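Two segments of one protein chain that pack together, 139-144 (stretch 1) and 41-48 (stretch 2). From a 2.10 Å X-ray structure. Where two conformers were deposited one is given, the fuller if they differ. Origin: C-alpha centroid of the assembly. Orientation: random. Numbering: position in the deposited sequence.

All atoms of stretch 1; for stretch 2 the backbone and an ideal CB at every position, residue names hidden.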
# COMPACT_ATOMS: atom_id res chain seq x y z
N LEU A 139 35.11 -6.14 -8.71
CA LEU A 139 34.53 -6.50 -10.00
C LEU A 139 34.48 -5.31 -10.94
O LEU A 139 34.51 -4.16 -10.50
CB LEU A 139 33.08 -6.98 -9.79
CG LEU A 139 32.83 -8.17 -8.86
CD1 LEU A 139 31.34 -8.41 -8.66
CD2 LEU A 139 33.50 -9.44 -9.41
N PHE A 140 34.35 -5.61 -12.23
CA PHE A 140 34.18 -4.61 -13.31
C PHE A 140 35.31 -3.60 -13.31
O PHE A 140 35.09 -2.41 -13.04
CB PHE A 140 32.80 -3.91 -13.21
CG PHE A 140 31.66 -4.87 -13.26
CD1 PHE A 140 31.31 -5.50 -14.44
CD2 PHE A 140 30.94 -5.18 -12.10
CE1 PHE A 140 30.27 -6.43 -14.48
CE2 PHE A 140 29.88 -6.11 -12.13
CZ PHE A 140 29.55 -6.73 -13.32
N ASP A 141 36.52 -4.10 -13.58
CA ASP A 141 37.73 -3.29 -13.56
C ASP A 141 37.83 -2.51 -12.27
O ASP A 141 38.14 -1.32 -12.26
CB ASP A 141 37.79 -2.33 -14.77
CG ASP A 141 37.64 -3.05 -16.12
OD1 ASP A 141 38.28 -4.10 -16.35
OD2 ASP A 141 36.85 -2.56 -16.95
N GLU A 142 37.56 -3.19 -11.16
CA GLU A 142 37.69 -2.64 -9.82
C GLU A 142 36.74 -1.49 -9.48
O GLU A 142 36.91 -0.83 -8.46
CB GLU A 142 39.15 -2.31 -9.53
CG GLU A 142 40.07 -3.50 -9.93
CD GLU A 142 41.40 -3.49 -9.21
OE1 GLU A 142 41.47 -2.96 -8.08
OE2 GLU A 142 42.38 -4.03 -9.78
N LYS A 143 35.68 -1.33 -10.27
CA LYS A 143 34.68 -0.28 -10.02
C LYS A 143 33.69 -0.68 -8.93
O LYS A 143 33.00 0.19 -8.36
CB LYS A 143 33.92 0.03 -11.30
CG LYS A 143 34.78 0.65 -12.40
CD LYS A 143 35.18 2.06 -12.03
CE LYS A 143 35.88 2.76 -13.21
NZ LYS A 143 36.88 3.74 -12.66
N VAL A 144 33.57 -2.00 -8.70
CA VAL A 144 32.60 -2.54 -7.76
C VAL A 144 33.34 -3.39 -6.74
O VAL A 144 34.00 -4.35 -7.10
CB VAL A 144 31.53 -3.36 -8.47
CG1 VAL A 144 30.54 -3.95 -7.46
CG2 VAL A 144 30.80 -2.49 -9.48
N UNK A 41 26.09 1.42 -16.03
CA UNK A 41 26.69 1.20 -17.32
C UNK A 41 28.20 1.36 -17.20
O UNK A 41 28.68 2.38 -16.71
CB UNK A 41 26.11 2.16 -18.36
N UNK A 42 28.93 0.36 -17.66
CA UNK A 42 30.38 0.37 -17.68
C UNK A 42 30.84 -0.41 -18.88
O UNK A 42 30.52 -1.59 -19.01
CB UNK A 42 30.97 -0.21 -16.39
N UNK A 43 31.60 0.25 -19.74
CA UNK A 43 32.01 -0.31 -21.02
C UNK A 43 30.78 -0.89 -21.75
O UNK A 43 29.84 -0.17 -22.04
CB UNK A 43 33.08 -1.38 -20.82
N UNK A 44 30.81 -2.18 -22.01
CA UNK A 44 29.74 -2.89 -22.70
C UNK A 44 28.78 -3.60 -21.74
O UNK A 44 27.96 -4.41 -22.17
CB UNK A 44 30.34 -3.91 -23.67
N UNK A 45 28.92 -3.33 -20.46
CA UNK A 45 28.11 -3.99 -19.45
C UNK A 45 26.93 -3.11 -19.05
O UNK A 45 27.04 -1.90 -18.88
CB UNK A 45 28.96 -4.33 -18.22
N UNK A 46 25.78 -3.76 -18.90
CA UNK A 46 24.59 -3.13 -18.40
C UNK A 46 24.16 -3.94 -17.18
O UNK A 46 23.71 -5.09 -17.29
CB UNK A 46 23.49 -3.06 -19.46
N UNK A 47 24.33 -3.32 -16.02
CA UNK A 47 24.37 -4.01 -14.74
C UNK A 47 23.21 -3.57 -13.88
O UNK A 47 22.93 -2.37 -13.72
CB UNK A 47 25.70 -3.75 -14.02
N UNK A 48 22.52 -4.55 -13.30
CA UNK A 48 21.50 -4.27 -12.28
C UNK A 48 21.90 -4.84 -10.93
O UNK A 48 22.28 -6.00 -10.83
CB UNK A 48 20.15 -4.84 -12.70

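Stretch 1 has a type I' turn from Phe140 to Lys143. It offers the Phe140 ring, the Asp141 carboxylate and the aliphatic part of Lys143. Stretch 2 is a hairpin whose type II' turn runs from position 42 to position 45.

Position 41 is extended, and nothing of stretch 1 lies within 5.5 Å of its ideal CB. The residue is Glu41, which makes no contact across the stretches.

Position 42 points toward stretch 1, with its ideal CB 5.2 Å from Phe140 CB. Asp141 OD2 lies farther out, so a side chain of medium length with a donor would suit: histidine, glutamine, or a longer basic residue. The deposited residue is His42, with chi1 t. Its NE2 donates a hydrogen bond to Asp141 OD2 at 2.9 Å, and the angle of 167° is nearly straight. The acceptor lies at the ring edge, near its plane, so the hydrogen bond does not compete with a contact over a face. Over one face sits Lys143 CG, 4.2 Å from the centroid of the His42 ring, in a CH-pi contact.

Position 43 has phi/psi of 49/-118, a conformation glycine adopts easily. Its CB points toward stretch 1 but has no atom of it within 5.5 Å. A long side chain could reach the Asp141 carboxylate, and a positive charge would suit it; a short one would stop in open space. Lys43 spans the gap with chi2 to chi4 all t. Its NZ forms a salt bridge with Asp141 OD2 at 2.7 Å. That one oxygen therefore accepts from two neighbouring residues of the hairpin.

Position 44 lies in the turn, out of reach. Small or polar residues would do. Asp44 makes no contact with stretch 1.

Position 45 closes the turn, its N bonding to O of position 42 at 2.8 Å. The ideal CB is 4.5 Å from Phe140 CE1. An apolar side chain could lie along the ring, as could a long one with an aliphatic stem. Arg45 brings its NE to 4.2 Å from Phe140 CE1, edge to edge.

Position 46 has no part of stretch 1 near its CB, so the choice is open. Arg46 makes no contact here.

Position 47 points toward stretch 1, its ideal CB 4.9 Å from Phe140 CZ. Leucine, isoleucine or methionine could cover the ring. Ile47 does so: its CD1 sits 3.8 Å from the centroid of the Phe140 ring, only 7° off the normal.

Position 48 is out of reach. Ile48 has two deposited conformers.

Stretch 2, residues 41-48: EHKDRRII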
# COMPACT_ATOMS: atom_id res chain seq x y z
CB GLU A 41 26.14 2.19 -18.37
CG GLU A 41 24.74 1.86 -18.84
CD GLU A 41 24.22 2.78 -19.95
OE1 GLU A 41 24.99 3.69 -20.39
OE2 GLU A 41 23.04 2.58 -20.38
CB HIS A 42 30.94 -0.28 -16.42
CG HIS A 42 32.43 -0.37 -16.39
ND1 HIS A 42 33.24 0.74 -16.26
CD2 HIS A 42 33.25 -1.44 -16.49
CE1 HIS A 42 34.50 0.35 -16.26
NE2 HIS A 42 34.54 -0.97 -16.41
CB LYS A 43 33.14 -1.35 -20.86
CG LYS A 43 34.43 -0.80 -20.29
CD LYS A 43 35.45 -1.93 -20.15
CE LYS A 43 36.83 -1.42 -19.78
NZ LYS A 43 37.79 -2.54 -19.48
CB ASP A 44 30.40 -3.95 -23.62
CG ASP A 44 31.39 -4.91 -22.85
OD1 ASP A 44 32.05 -4.49 -21.85
OD2 ASP A 44 31.51 -6.09 -23.26
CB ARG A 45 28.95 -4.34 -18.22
CG ARG A 45 30.26 -5.03 -18.52
CD ARG A 45 30.11 -6.29 -19.33
NE ARG A 45 29.79 -7.45 -18.50
CZ ARG A 45 29.56 -8.67 -18.98
NH1 ARG A 45 29.62 -8.92 -20.29
NH2 ARG A 45 29.26 -9.66 -18.15
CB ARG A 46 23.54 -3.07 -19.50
CG ARG A 46 23.91 -2.00 -20.54
CD ARG A 46 23.06 -2.07 -21.78
NE ARG A 46 23.25 -3.35 -22.48
CZ ARG A 46 24.25 -3.65 -23.32
NH1 ARG A 46 25.22 -2.77 -23.59
NH2 ARG A 46 24.28 -4.86 -23.89
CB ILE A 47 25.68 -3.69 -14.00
CG1 ILE A 47 26.90 -3.98 -14.89
CG2 ILE A 47 25.76 -4.43 -12.67
CD1 ILE A 47 28.15 -3.24 -14.50
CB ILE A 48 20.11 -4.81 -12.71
CG1 ILE A 48 19.62 -3.99 -13.91
CG2 ILE A 48 19.11 -4.72 -11.53
CD1 ILE A 48 18.41 -4.52 -14.61
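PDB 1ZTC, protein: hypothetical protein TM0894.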